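Local coordinates for cytochrome C-type biogenesis protein ccmF (Thermus thermophilus, PDB 6ZMQ) that acts as a membrane-embedded heme lyase in cytochrome c maturation and binds heme b, at residues Leu440-Ala445 / Ala473-Leu478; Leu448-Gly453 / Ala462-Gly467. One frame throughout, in Å; residues are numbered along the deposited sequence.

Contacts 1 and 2 join the same two helices, 439-454 and 460-484, at two levels about 14 Å apart between centres. Contact 2 lies next to the short connection, where the segment axes come within 6.8 Å. At contact 1, farther along, they stand 9.6 Å apart, and leucine, valine and alanine side chains fill the wider interface. Contact 1 is the one nearer the heme: the side chain of Ala-475 is about 10 Å from it and about 8 Å from that of His-510, an axial iron ligand. Contact 2 instead meets lipid, with CE2 of Phe-464 3.6 Å from C18 of a bound phosphatidylethanolamine.

Contact 1: Leu440-Ala445 / Ala473-Leu478; sequences LVLLLA and AAAIYL
Leu-442 and Leu-478 both hold CG anti to their own carbonyl carbon (chi1 about -75° in both), and from this matched start the two side chains slide past each other in opposite directions. In Leu-478 the second torsion, -173°, carries CD1 on in an extended line from the backbone, and this methyl is the touching atom. CD1 of Leu-478 lies 3.8 Å from CG1 of Val-441, where the two side chains meet tip to tip. The same methyl is 4.1 Å from CG of Leu-442. Leu-442 meets the alanines with its CD2 methyl, which settles over the backbone N and CA of Ala-475, 3.5 Å from that N, and touches the CB atoms of both Ala-474 and Ala-475. The small alanines let the leucine methyl come close to the backbone of helix 460-484. Next to it, CB of Ala-445 lies 3.8 Å from CB of Ala-474, so the Ala-474 methyl is shared by two residues of helix 439-454 one turn apart. The contact is wholly apolar, and the backbones are nearest at Leu-442 and Ala-474, whose CA atoms are 6.2 Å apart. Leu-425, from a loop, touches both Leu-442 and Leu-478, and Asn-438 also touches Leu-478. On another side of helix 460-484, Ile-476 points away from this interface and packs on Leu-507 and His-510 of helix 501-525; His-510 is an axial ligand of the heme b iron. The helix therefore stands between its antiparallel neighbour and a heme-bearing helix. With segment axes at 147° and a leucine methyl seated on alanines, the arrangement is that of a membrane helical hairpin closed by apolar packing.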
# COMPACT_ATOMS: atom_id res chain seq x y z
N LEU A 440 21.39 15.70 -24.30
CA LEU A 440 22.83 15.65 -24.04
C LEU A 440 23.16 15.86 -22.57
O LEU A 440 23.89 15.05 -21.99
CB LEU A 440 23.58 16.66 -24.91
CG LEU A 440 23.85 16.22 -26.34
CD1 LEU A 440 23.78 17.40 -27.28
CD2 LEU A 440 25.20 15.52 -26.42
N VAL A 441 22.68 16.97 -21.97
CA VAL A 441 23.18 17.36 -20.64
C VAL A 441 22.72 16.35 -19.58
O VAL A 441 23.50 15.95 -18.71
CB VAL A 441 22.80 18.82 -20.29
CG1 VAL A 441 21.31 19.10 -20.34
CG2 VAL A 441 23.38 19.24 -18.93
N LEU A 442 21.50 15.83 -19.77
CA LEU A 442 21.00 14.70 -19.00
C LEU A 442 21.88 13.47 -19.16
O LEU A 442 22.36 12.92 -18.16
CB LEU A 442 19.58 14.37 -19.45
CG LEU A 442 18.52 15.35 -18.97
CD1 LEU A 442 17.18 15.08 -19.62
CD2 LEU A 442 18.46 15.24 -17.47
N LEU A 443 22.21 13.14 -20.42
CA LEU A 443 23.11 12.03 -20.72
C LEU A 443 24.49 12.31 -20.14
O LEU A 443 25.11 11.40 -19.58
CB LEU A 443 23.20 11.78 -22.23
CG LEU A 443 23.41 10.40 -22.88
CD1 LEU A 443 23.12 10.50 -24.38
CD2 LEU A 443 24.81 9.84 -22.64
N LEU A 444 24.90 13.59 -20.17
CA LEU A 444 26.17 14.03 -19.60
C LEU A 444 26.20 13.74 -18.11
O LEU A 444 27.14 13.07 -17.63
CB LEU A 444 26.39 15.51 -19.86
CG LEU A 444 27.66 16.10 -19.24
CD1 LEU A 444 28.54 16.74 -20.31
CD2 LEU A 444 27.32 17.13 -18.16
N ALA A 445 25.11 14.11 -17.42
CA ALA A 445 24.98 13.81 -16.00
C ALA A 445 24.96 12.31 -15.77
O ALA A 445 25.71 11.81 -14.92
CB ALA A 445 23.70 14.45 -15.44
N ALA A 473 18.23 13.89 -10.89
CA ALA A 473 18.33 15.20 -10.24
C ALA A 473 18.61 16.31 -11.24
O ALA A 473 18.14 17.45 -11.07
CB ALA A 473 19.41 15.18 -9.16
N ALA A 474 19.36 15.98 -12.31
CA ALA A 474 19.55 16.91 -13.43
C ALA A 474 18.22 17.24 -14.11
O ALA A 474 17.97 18.40 -14.44
CB ALA A 474 20.53 16.31 -14.43
N ALA A 475 17.36 16.23 -14.32
CA ALA A 475 16.06 16.47 -14.93
C ALA A 475 15.12 17.27 -14.03
O ALA A 475 14.32 18.07 -14.54
CB ALA A 475 15.40 15.15 -15.30
N ILE A 476 15.19 17.05 -12.71
CA ILE A 476 14.41 17.84 -11.77
C ILE A 476 14.83 19.30 -11.82
O ILE A 476 13.98 20.21 -11.88
CB ILE A 476 14.53 17.26 -10.34
CG1 ILE A 476 13.96 15.84 -10.29
CG2 ILE A 476 13.89 18.18 -9.29
CD1 ILE A 476 12.48 15.76 -10.26
N TYR A 477 16.15 19.55 -11.87
CA TYR A 477 16.64 20.92 -12.02
C TYR A 477 16.26 21.54 -13.36
O TYR A 477 15.92 22.73 -13.41
CB TYR A 477 18.16 21.01 -11.83
CG TYR A 477 18.65 22.43 -12.06
CD1 TYR A 477 18.17 23.48 -11.27
CD2 TYR A 477 19.50 22.74 -13.12
CE1 TYR A 477 18.58 24.79 -11.50
CE2 TYR A 477 19.91 24.05 -13.36
CZ TYR A 477 19.44 25.06 -12.54
OH TYR A 477 19.85 26.36 -12.77
N LEU A 478 16.31 20.77 -14.46
CA LEU A 478 15.99 21.34 -15.77
C LEU A 478 14.51 21.69 -15.88
O LEU A 478 14.14 22.73 -16.45
CB LEU A 478 16.37 20.36 -16.89
CG LEU A 478 17.86 20.23 -17.20
CD1 LEU A 478 18.08 19.35 -18.43
CD2 LEU A 478 18.52 21.58 -17.33

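Contact 2: Leu448-Gly453 / Ala462-Gly467; sequences LGTLFG and ASFALG. With PTY (phosphatidylethanolamine), chain H.
Phe-464 lies side by side with Thr-450, and its ring spans the step from protein to lipid. From CB, which leaves the backbone away from helix 439-454, CG is anti to the backbone N (chi1 176°). Thr-450 OG1 lies at the ring edge, 4.0 Å from CD1 of Phe-464; that hydroxyl is hydrogen-bonded to Leu-446 O. CD2 and CE2 both lie near C16 of the phosphatidylethanolamine acyl chain, and at the tip CZ is 3.7 Å from the lipid's C20. An alanine here would probably leave a gap between Thr-450 and the acyl chain, and the lipid carbons C16 to C20 without their aromatic neighbour. Behind this, the backbones are in direct contact: CA of Gly-449 is 3.7 Å from CA of Gly-467, and Gly-453 faces Ser-463, whose OG is hydrogen-bonded to the carbonyls of Thr-459 and Tyr-458. Thr-450 CA donates a CA-H...O contact to Ser-463 O (3.5 Å, 154° at H), while Leu-466 CD2 rests against Gly-449 O and touches Phe-452 CD2. Gly-449 and Gly-453 form a GxxxG motif, met by the small pair Ser-463 and Gly-467, a signature of closely packed transmembrane helices.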
# COMPACT_ATOMS: atom_id res chain seq x y z
N LEU A 448 28.41 11.03 -16.36
CA LEU A 448 29.25 11.46 -15.24
C LEU A 448 29.15 10.48 -14.10
O LEU A 448 30.18 9.89 -13.73
CB LEU A 448 28.85 12.85 -14.74
CG LEU A 448 29.32 13.21 -13.31
CD1 LEU A 448 30.84 13.40 -13.13
CD2 LEU A 448 28.54 14.36 -12.67
N GLY A 449 27.90 10.11 -13.77
CA GLY A 449 27.65 9.28 -12.60
C GLY A 449 28.26 7.91 -12.75
O GLY A 449 28.95 7.44 -11.83
N THR A 450 28.21 7.38 -13.98
CA THR A 450 28.71 6.03 -14.22
C THR A 450 30.22 5.98 -14.06
O THR A 450 30.73 5.19 -13.25
CB THR A 450 28.28 5.54 -15.61
OG1 THR A 450 26.86 5.67 -15.73
CG2 THR A 450 28.65 4.08 -15.81
N LEU A 451 30.92 6.96 -14.65
CA LEU A 451 32.37 6.98 -14.53
C LEU A 451 32.78 7.40 -13.13
O LEU A 451 33.76 6.87 -12.58
CB LEU A 451 33.00 7.86 -15.60
CG LEU A 451 32.66 7.55 -17.07
CD1 LEU A 451 33.49 8.40 -18.03
CD2 LEU A 451 32.84 6.06 -17.38
N PHE A 452 31.95 8.24 -12.49
CA PHE A 452 32.24 8.67 -11.12
C PHE A 452 32.02 7.52 -10.16
O PHE A 452 32.63 7.48 -9.08
CB PHE A 452 31.38 9.88 -10.75
CG PHE A 452 31.67 10.46 -9.41
CD1 PHE A 452 32.98 10.68 -9.00
CD2 PHE A 452 30.63 10.81 -8.57
CE1 PHE A 452 33.24 11.23 -7.77
CE2 PHE A 452 30.88 11.37 -7.32
CZ PHE A 452 32.19 11.57 -6.93
N GLY A 453 31.17 6.57 -10.54
CA GLY A 453 31.10 5.35 -9.76
C GLY A 453 32.09 4.30 -10.20
O GLY A 453 32.51 3.47 -9.39
N ALA A 462 25.76 -0.63 -9.48
CA ALA A 462 25.73 0.46 -8.51
C ALA A 462 26.17 1.79 -9.12
O ALA A 462 25.57 2.84 -8.84
CB ALA A 462 26.61 0.11 -7.31
N SER A 463 27.22 1.77 -9.94
CA SER A 463 27.68 3.00 -10.59
C SER A 463 26.69 3.51 -11.63
O SER A 463 26.51 4.73 -11.77
CB SER A 463 29.05 2.77 -11.21
OG SER A 463 29.19 1.47 -11.71
N PHE A 464 26.01 2.60 -12.33
CA PHE A 464 24.99 3.03 -13.28
C PHE A 464 23.75 3.54 -12.56
O PHE A 464 23.07 4.44 -13.06
CB PHE A 464 24.62 1.87 -14.21
CG PHE A 464 23.50 2.21 -15.15
CD1 PHE A 464 23.65 3.24 -16.06
CD2 PHE A 464 22.27 1.58 -15.04
CE1 PHE A 464 22.62 3.59 -16.91
CE2 PHE A 464 21.23 1.94 -15.88
CZ PHE A 464 21.41 2.94 -16.82
N ALA A 465 23.45 3.00 -11.38
CA ALA A 465 22.36 3.54 -10.56
C ALA A 465 22.69 4.94 -10.04
O ALA A 465 21.80 5.79 -9.95
CB ALA A 465 22.06 2.60 -9.41
N LEU A 466 23.96 5.17 -9.68
CA LEU A 466 24.43 6.52 -9.37
C LEU A 466 24.26 7.46 -10.57
O LEU A 466 23.84 8.61 -10.41
CB LEU A 466 25.89 6.48 -8.94
CG LEU A 466 26.57 7.81 -8.56
CD1 LEU A 466 25.78 8.60 -7.52
CD2 LEU A 466 28.00 7.58 -8.10
N GLY A 467 24.57 6.95 -11.77
CA GLY A 467 24.35 7.71 -12.99
C GLY A 467 22.89 8.04 -13.23
O GLY A 467 22.55 9.15 -13.65
C1 PTY H . 22.99 -6.78 -8.53
C2 PTY H . 21.23 -9.38 -14.60
C3 PTY H . 22.71 -9.22 -14.24
O4 PTY H . 21.93 -6.41 -7.71
C5 PTY H . 24.03 -6.39 -10.77
C6 PTY H . 22.88 -6.01 -9.85
O7 PTY H . 22.91 -4.63 -9.60
C8 PTY H . 21.72 -3.98 -9.94
O10 PTY H . 21.01 -3.56 -9.08
C11 PTY H . 21.33 -3.85 -11.41
C12 PTY H . 21.28 -2.39 -11.85
C13 PTY H . 21.73 -2.31 -13.32
C14 PTY H . 20.61 -2.82 -14.23
C15 PTY H . 21.01 -2.66 -15.69
C16 PTY H . 20.22 -1.54 -16.38
C17 PTY H . 20.86 -1.26 -17.74
C18 PTY H . 20.10 -0.21 -18.55
C19 PTY H . 20.99 0.27 -19.71
C20 PTY H . 20.64 1.68 -20.20
C21 PTY H . 21.84 2.25 -20.98
C22 PTY H . 21.49 2.49 -22.45
C23 PTY H . 22.64 3.20 -23.17
C24 PTY H . 22.14 3.89 -24.44
C25 PTY H . 23.16 4.92 -24.91
C26 PTY H . 22.41 6.14 -25.43
C27 PTY H . 22.49 6.18 -26.96
C28 PTY H . 21.32 6.98 -27.51
C29 PTY H . 20.04 6.17 -27.31
C30 PTY H . 21.30 -7.48 -7.06
C31 PTY H . 19.81 -7.40 -6.72
O30 PTY H . 21.91 -8.45 -6.77
C32 PTY H . 19.15 -6.24 -7.45
C33 PTY H . 17.65 -6.22 -7.15
C34 PTY H . 16.92 -5.47 -8.26
C35 PTY H . 17.23 -3.98 -8.15
C36 PTY H . 15.92 -3.20 -8.10
C37 PTY H . 16.10 -1.83 -8.75
C38 PTY H . 14.74 -1.14 -8.75
C39 PTY H . 14.93 0.37 -8.77
C40 PTY H . 13.66 1.04 -8.25
C41 PTY H . 13.34 2.20 -9.19
C42 PTY H . 12.17 3.01 -8.63
C43 PTY H . 10.90 2.16 -8.73
C44 PTY H . 9.66 3.04 -8.55
P1 PTY H . 24.24 -8.60 -12.21
O11 PTY H . 22.83 -8.47 -13.06
O12 PTY H . 25.38 -8.05 -13.03
O13 PTY H . 24.51 -10.06 -11.93
O14 PTY H . 24.14 -7.79 -10.78
N1 PTY H . 21.09 -9.91 -15.94